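Local coordinates for CT253 (Chlamydia trachomatis serovar L2, PDB 6UXC), which is of unknown function but is probably a lipoprotein, made with a signal sequence and belonging to a family whose role has not been established, at residues I62-S67 / Q88-A92; F74-P79 / V120-D124. The contacts are given in a common frame with arbitrary orientation. Residues are numbered along the deposited sequence.

How the contacts relate
Contacts 1 and 2 lie side by side, their centres about 16 Å apart. Their segments alternate along the chain: 62-67, 74-79, 88-92, 120-124. The loop that follows helix 68-72 serves both, giving 74-79 to contact 2 and 88-92 to contact 1. They meet directly where Leu89 CD1 packs on Phe74 CE1 at 3.4 Å. Leu89 and Phe74 also both touch Leu24 of strand 19-28. Contact 1 is nearer the surface, and contact 2 is partly buried. No active site is known. The bound sodium ion, at Leu53, His54, Ser56 and Leu59, is about 10 Å from the side chain of Ile62 in contact 1.

Contact 1. Residues I62-S67 / Q88-A92; sequences IKHHAS and QLLPA
This is a loop-to-loop contact at the surface, beside one edge of the sheet. Segment 62-67 leaves the outermost strand 59-61 and leads to helix 68-72. It runs on along strand 19-28: Ile62 pairs by backbone with Val21, and His64 NE2 bonds Met23 O. Segment 88-92 leads into strand 94-105. The two run antiparallel: the nearest CA pairs are Ile62-Ala92 at 6.6 Å, His64-Leu89 at 6.1 Å and Ala66-Gln88 at 5.4 Å.

Segment 62-67 is mostly extended. Segment 88-92 begins with the end of a 3-10 segment at Gln88 and Leu89. Leu89-Ala92 then forms a type VIa beta turn, with cis-Pro91 at its third position. Leu90 is at -65/148 and Pro91 at -92/20, and Ala92 N bonds Leu89 O at 3.0 Å.

One direct hydrogen bond links the segments, from Ser67 N to Gln88 OE1 (2.9 Å, 164°). Water 1 bridges His65 N (2.9 Å) and Gln88 O (2.7 Å). Water 2 joins Gln88 NE2 (2.9 Å) to Ser67 OG (3.0 Å). Ser67 is the N-cap of helix 68-72, and its OG bonds Val70 N.

His64 takes chi1 p, and His64 ND1 accepts a bond from Ala66 N at 3.1 Å. Leu89 CD2 sits over one face of the His64 ring, a CH-pi contact 3.7 Å from the centroid and 9° off the normal. Ala66 CB is 3.9 Å from Leu89 CD2.

At the other end, Ile62 (chi1 p, chi2 t) points toward 88-92. Ile62 CD1 lies 3.5 Å from Leu89 O, 3.8 Å from Pro91 CD and 3.9 Å from Ala92 CB.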
loop_
_atom_site.group_PDB
_atom_site.type_symbol
_atom_site.label_atom_id
_atom_site.label_comp_id
_atom_site.label_asym_id
_atom_site.label_seq_id
_atom_site.Cartn_x
_atom_site.Cartn_y
_atom_site.Cartn_z
ATOM N N ILE A 62 5.586 -12.416 -4.827
ATOM C CA ILE A 62 5.694 -12.881 -6.196
ATOM C C ILE A 62 5.635 -11.705 -7.151
ATOM O O ILE A 62 5.177 -10.600 -6.820
ATOM C CB ILE A 62 4.603 -13.909 -6.568
ATOM C CG1 ILE A 62 3.238 -13.223 -6.752
ATOM C CG2 ILE A 62 4.585 -15.017 -5.590
ATOM C CD1 ILE A 62 2.316 -13.949 -7.661
ATOM N N LYS A 63 6.116 -11.958 -8.376
ATOM C CA LYS A 63 5.899 -11.101 -9.520
ATOM C C LYS A 63 4.689 -11.585 -10.326
ATOM O O LYS A 63 4.600 -12.757 -10.696
ATOM C CB LYS A 63 7.175 -11.084 -10.367
ATOM C CG LYS A 63 7.047 -10.346 -11.694
ATOM C CD LYS A 63 6.916 -8.872 -11.523
ATOM C CE LYS A 63 6.650 -8.230 -12.895
ATOM N NZ LYS A 63 6.405 -6.776 -12.854
ATOM N N HIS A 64 3.738 -10.682 -10.569
ATOM C CA HIS A 64 2.585 -11.009 -11.403
ATOM C C HIS A 64 2.436 -9.948 -12.490
ATOM O O HIS A 64 3.128 -8.918 -12.497
ATOM C CB HIS A 64 1.303 -11.093 -10.580
ATOM C CG HIS A 64 0.936 -9.793 -9.977
ATOM N ND1 HIS A 64 0.155 -8.855 -10.627
ATOM C CD2 HIS A 64 1.262 -9.253 -8.782
ATOM C CE1 HIS A 64 0.036 -7.787 -9.862
ATOM N NE2 HIS A 64 0.689 -8.012 -8.730
ATOM N N HIS A 65 1.506 -10.213 -13.427
ATOM C CA HIS A 65 1.205 -9.346 -14.556
ATOM C C HIS A 65 -0.295 -9.094 -14.659
ATOM O O HIS A 65 -0.860 -8.992 -15.763
ATOM C CB HIS A 65 1.755 -9.945 -15.850
ATOM C CG HIS A 65 3.206 -10.282 -15.750
ATOM N ND1 HIS A 65 3.648 -11.408 -15.090
ATOM C CD2 HIS A 65 4.313 -9.604 -16.125
ATOM C CE1 HIS A 65 4.963 -11.438 -15.110
ATOM N NE2 HIS A 65 5.392 -10.356 -15.726
ATOM N N ALA A 66 -0.966 -8.954 -13.518
ATOM C CA ALA A 66 -2.421 -8.762 -13.540
ATOM C C ALA A 66 -2.839 -7.527 -14.342
ATOM O O ALA A 66 -2.223 -6.458 -14.259
ATOM C CB ALA A 66 -2.938 -8.631 -12.098
ATOM N N SER A 67 -3.896 -7.689 -15.128
ATOM C CA SER A 67 -4.440 -6.583 -15.914
ATOM C C SER A 67 -5.059 -5.516 -15.007
ATOM O O SER A 67 -5.332 -5.741 -13.822
ATOM C CB SER A 67 -5.498 -7.103 -16.873
ATOM O OG SER A 67 -6.639 -7.475 -16.135
ATOM N N GLN A 88 -4.895 -14.672 -12.454
ATOM C CA GLN A 88 -3.700 -13.911 -12.824
ATOM C C GLN A 88 -2.814 -13.576 -11.636
ATOM O O GLN A 88 -1.651 -13.195 -11.831
ATOM C CB GLN A 88 -4.101 -12.622 -13.530
ATOM C CG GLN A 88 -4.594 -12.830 -14.941
ATOM C CD GLN A 88 -5.076 -11.555 -15.583
ATOM O OE1 GLN A 88 -4.665 -10.448 -15.204
ATOM N NE2 GLN A 88 -5.977 -11.694 -16.535
ATOM N N LEU A 89 -3.308 -13.756 -10.416
ATOM C CA LEU A 89 -2.502 -13.517 -9.225
ATOM C C LEU A 89 -1.941 -14.792 -8.626
ATOM O O LEU A 89 -1.116 -14.730 -7.710
ATOM C CB LEU A 89 -3.333 -12.768 -8.203
ATOM C CG LEU A 89 -3.648 -11.395 -8.832
ATOM C CD1 LEU A 89 -4.946 -10.864 -8.394
ATOM C CD2 LEU A 89 -2.504 -10.397 -8.614
ATOM N N LEU A 90 -2.335 -15.949 -9.129
ATOM C CA LEU A 90 -1.645 -17.150 -8.744
ATOM C C LEU A 90 -0.216 -17.039 -9.264
ATOM O O LEU A 90 0.004 -16.409 -10.312
ATOM C CB LEU A 90 -2.328 -18.355 -9.344
ATOM C CG LEU A 90 -3.791 -18.536 -8.889
ATOM C CD1 LEU A 90 -4.442 -19.696 -9.629
ATOM C CD2 LEU A 90 -3.872 -18.763 -7.368
ATOM N N PRO A 91 0.768 -17.626 -8.561
ATOM C CA PRO A 91 0.640 -18.574 -7.441
ATOM C C PRO A 91 0.614 -17.961 -6.051
ATOM O O PRO A 91 0.886 -18.665 -5.063
ATOM C CB PRO A 91 1.901 -19.425 -7.589
ATOM C CG PRO A 91 2.918 -18.401 -8.061
ATOM C CD PRO A 91 2.169 -17.521 -9.026
ATOM N N ALA A 92 0.292 -16.678 -5.966
ATOM C CA ALA A 92 0.092 -16.108 -4.647
ATOM C C ALA A 92 -1.063 -16.811 -3.933
ATOM O O ALA A 92 -2.032 -17.288 -4.553
ATOM C CB ALA A 92 -0.187 -14.621 -4.737
HETATM O O HOH W 1 -0.555 -12.118 -14.073
HETATM O O HOH W 2 -7.578 -9.706 -17.897
#

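Contact 2. Residues F74-P79 / V120-D124; sequences FFSPTP and VRVFD
The Arg121 guanidinium hydrogen-bonds three backbone carbonyls of the loop 74-79, all at its edge and near its plane. Arg121 points from strand 113-124 toward the loop, with chi1 m and an extended side chain (chi2 and chi3 t). Arg121 NH1 donates to Phe74 O (3.0 Å, 149°) and Ser76 O (2.8 Å, 165°). Arg121 NH2 donates to Pro77 O (3.0 Å, 141°) and makes a weak bond to Ser76 O at 3.4 Å. Arg121 NE bonds Gln135 OE1 on the neighbouring strand 131-143. Within the loop, Ser76 OG makes a weak bond to Thr78 O at 3.2 Å.

The loop has no regular structure. Phe74 and Phe75 have psi near zero, Ser76 is extended at -62/135, and Pro77 has helical angles. This winding path turns several carbonyls toward one side chain. In the fold, the loop covers part of one face of the mixed five-stranded sheet. Residues 120-123 alternate in the usual beta manner: Arg121 and Phe123 point toward the loop, while Val120 and Val122 point away. The closest CA pair is Phe74-Phe123, at 8.2 Å.

Aromatic packing accompanies the polar set. Phe74 (chi1 m, chi2 90°) turns its ring edge to the face of Phe123 (chi1 m, chi2 76°). The T-shaped pair has centroids 4.8 Å apart and planes at 80°, with Phe74 CD2 3.4 Å from Phe123 CD1.

Pro79 adds an apolar contact: Pro79 CG lies 4.1 Å from Phe123 CZ, at that ring's edge. Pro79 CG also comes within 3.6 Å of Arg121 NH1. Met132 of strand 131-143 touches the side chains of Pro79, Arg121 and Phe123.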
loop_
_atom_site.group_PDB
_atom_site.type_symbol
_atom_site.label_atom_id
_atom_site.label_comp_id
_atom_site.label_asym_id
_atom_site.label_seq_id
_atom_site.Cartn_x
_atom_site.Cartn_y
_atom_site.Cartn_z
ATOM N N PHE A 74 -10.347 -5.749 -6.819
ATOM C CA PHE A 74 -10.079 -5.891 -5.389
ATOM C C PHE A 74 -10.283 -4.600 -4.615
ATOM O O PHE A 74 -10.294 -4.635 -3.377
ATOM C CB PHE A 74 -8.647 -6.409 -5.175
ATOM C CG PHE A 74 -8.448 -7.817 -5.652
ATOM C CD1 PHE A 74 -8.050 -8.073 -6.952
ATOM C CD2 PHE A 74 -8.671 -8.881 -4.788
ATOM C CE1 PHE A 74 -7.877 -9.397 -7.382
ATOM C CE2 PHE A 74 -8.513 -10.173 -5.218
ATOM C CZ PHE A 74 -8.110 -10.421 -6.523
ATOM N N PHE A 75 -10.476 -3.477 -5.306
ATOM C CA PHE A 75 -10.721 -2.187 -4.678
ATOM C C PHE A 75 -12.170 -1.742 -4.761
ATOM O O PHE A 75 -12.475 -0.620 -4.349
ATOM C CB PHE A 75 -9.839 -1.119 -5.309
ATOM C CG PHE A 75 -8.373 -1.366 -5.092
ATOM C CD1 PHE A 75 -7.815 -1.144 -3.837
ATOM C CD2 PHE A 75 -7.564 -1.865 -6.100
ATOM C CE1 PHE A 75 -6.471 -1.339 -3.619
ATOM C CE2 PHE A 75 -6.205 -2.100 -5.866
ATOM C CZ PHE A 75 -5.670 -1.839 -4.610
ATOM N N SER A 76 -13.047 -2.557 -5.331
ATOM C CA SER A 76 -14.469 -2.233 -5.336
ATOM C C SER A 76 -14.974 -2.169 -3.902
ATOM O O SER A 76 -14.662 -3.061 -3.106
ATOM C CB SER A 76 -15.236 -3.294 -6.109
ATOM O OG SER A 76 -16.614 -3.015 -6.076
ATOM N N PRO A 77 -15.758 -1.163 -3.515
ATOM C CA PRO A 77 -16.261 -1.120 -2.136
ATOM C C PRO A 77 -16.962 -2.412 -1.720
ATOM O O PRO A 77 -16.724 -2.926 -0.616
ATOM C CB PRO A 77 -17.192 0.108 -2.148
ATOM C CG PRO A 77 -16.498 1.043 -3.145
ATOM C CD PRO A 77 -16.039 0.089 -4.248
ATOM N N THR A 78 -17.764 -2.996 -2.602
ATOM C CA THR A 78 -18.297 -4.345 -2.385
ATOM C C THR A 78 -17.748 -5.259 -3.481
ATOM O O THR A 78 -18.289 -5.288 -4.591
ATOM C CB THR A 78 -19.822 -4.347 -2.403
ATOM O OG1 THR A 78 -20.320 -3.479 -1.362
ATOM C CG2 THR A 78 -20.370 -5.780 -2.190
ATOM N N PRO A 79 -16.701 -6.040 -3.202
ATOM C CA PRO A 79 -16.095 -6.835 -4.275
ATOM C C PRO A 79 -16.977 -7.995 -4.679
ATOM O O PRO A 79 -17.720 -8.564 -3.882
ATOM C CB PRO A 79 -14.783 -7.338 -3.659
ATOM C CG PRO A 79 -14.539 -6.498 -2.459
ATOM C CD PRO A 79 -15.882 -6.019 -1.985
ATOM N N VAL A 120 -6.293 -0.740 3.715
ATOM C CA VAL A 120 -5.571 -1.970 3.435
ATOM C C VAL A 120 -6.570 -3.112 3.421
ATOM O O VAL A 120 -7.355 -3.267 4.362
ATOM C CB VAL A 120 -4.470 -2.225 4.479
ATOM C CG1 VAL A 120 -3.714 -3.497 4.140
ATOM C CG2 VAL A 120 -3.492 -1.038 4.557
ATOM N N ARG A 121 -6.530 -3.915 2.361
ATOM C CA ARG A 121 -7.260 -5.156 2.252
ATOM C C ARG A 121 -6.297 -6.298 1.975
ATOM O O ARG A 121 -5.320 -6.136 1.246
ATOM C CB ARG A 121 -8.284 -5.092 1.135
ATOM C CG ARG A 121 -9.462 -4.254 1.460
ATOM C CD ARG A 121 -10.304 -4.051 0.249
ATOM N NE ARG A 121 -11.611 -3.519 0.597
ATOM C CZ ARG A 121 -12.604 -3.384 -0.267
ATOM N NH1 ARG A 121 -12.408 -3.693 -1.542
ATOM N NH2 ARG A 121 -13.789 -2.957 0.151
ATOM N N VAL A 122 -6.588 -7.464 2.543
ATOM C CA VAL A 122 -5.912 -8.696 2.150
ATOM C C VAL A 122 -6.983 -9.700 1.772
ATOM O O VAL A 122 -7.948 -9.893 2.517
ATOM C CB VAL A 122 -5.026 -9.261 3.274
ATOM C CG1 VAL A 122 -4.350 -10.533 2.792
ATOM C CG2 VAL A 122 -4.005 -8.246 3.688
ATOM N N PHE A 123 -6.792 -10.350 0.638
ATOM C CA PHE A 123 -7.696 -11.380 0.152
ATOM C C PHE A 123 -6.968 -12.712 0.156
ATOM O O PHE A 123 -5.789 -12.770 -0.201
ATOM C CB PHE A 123 -8.157 -11.109 -1.268
ATOM C CG PHE A 123 -9.042 -9.888 -1.427
ATOM C CD1 PHE A 123 -8.511 -8.612 -1.397
ATOM C CD2 PHE A 123 -10.415 -10.047 -1.573
ATOM C CE1 PHE A 123 -9.341 -7.509 -1.544
ATOM C CE2 PHE A 123 -11.233 -8.968 -1.728
ATOM C CZ PHE A 123 -10.697 -7.693 -1.713
ATOM N N ASP A 124 -7.683 -13.774 0.513
ATOM C CA ASP A 124 -7.194 -15.144 0.431
ATOM C C ASP A 124 -7.680 -15.718 -0.889
ATOM O O ASP A 124 -8.888 -15.775 -1.114
ATOM C CB ASP A 124 -7.745 -15.961 1.597
ATOM C CG ASP A 124 -7.140 -17.334 1.717
ATOM O OD1 ASP A 124 -6.501 -17.848 0.771
ATOM O OD2 ASP A 124 -7.352 -17.928 2.810
#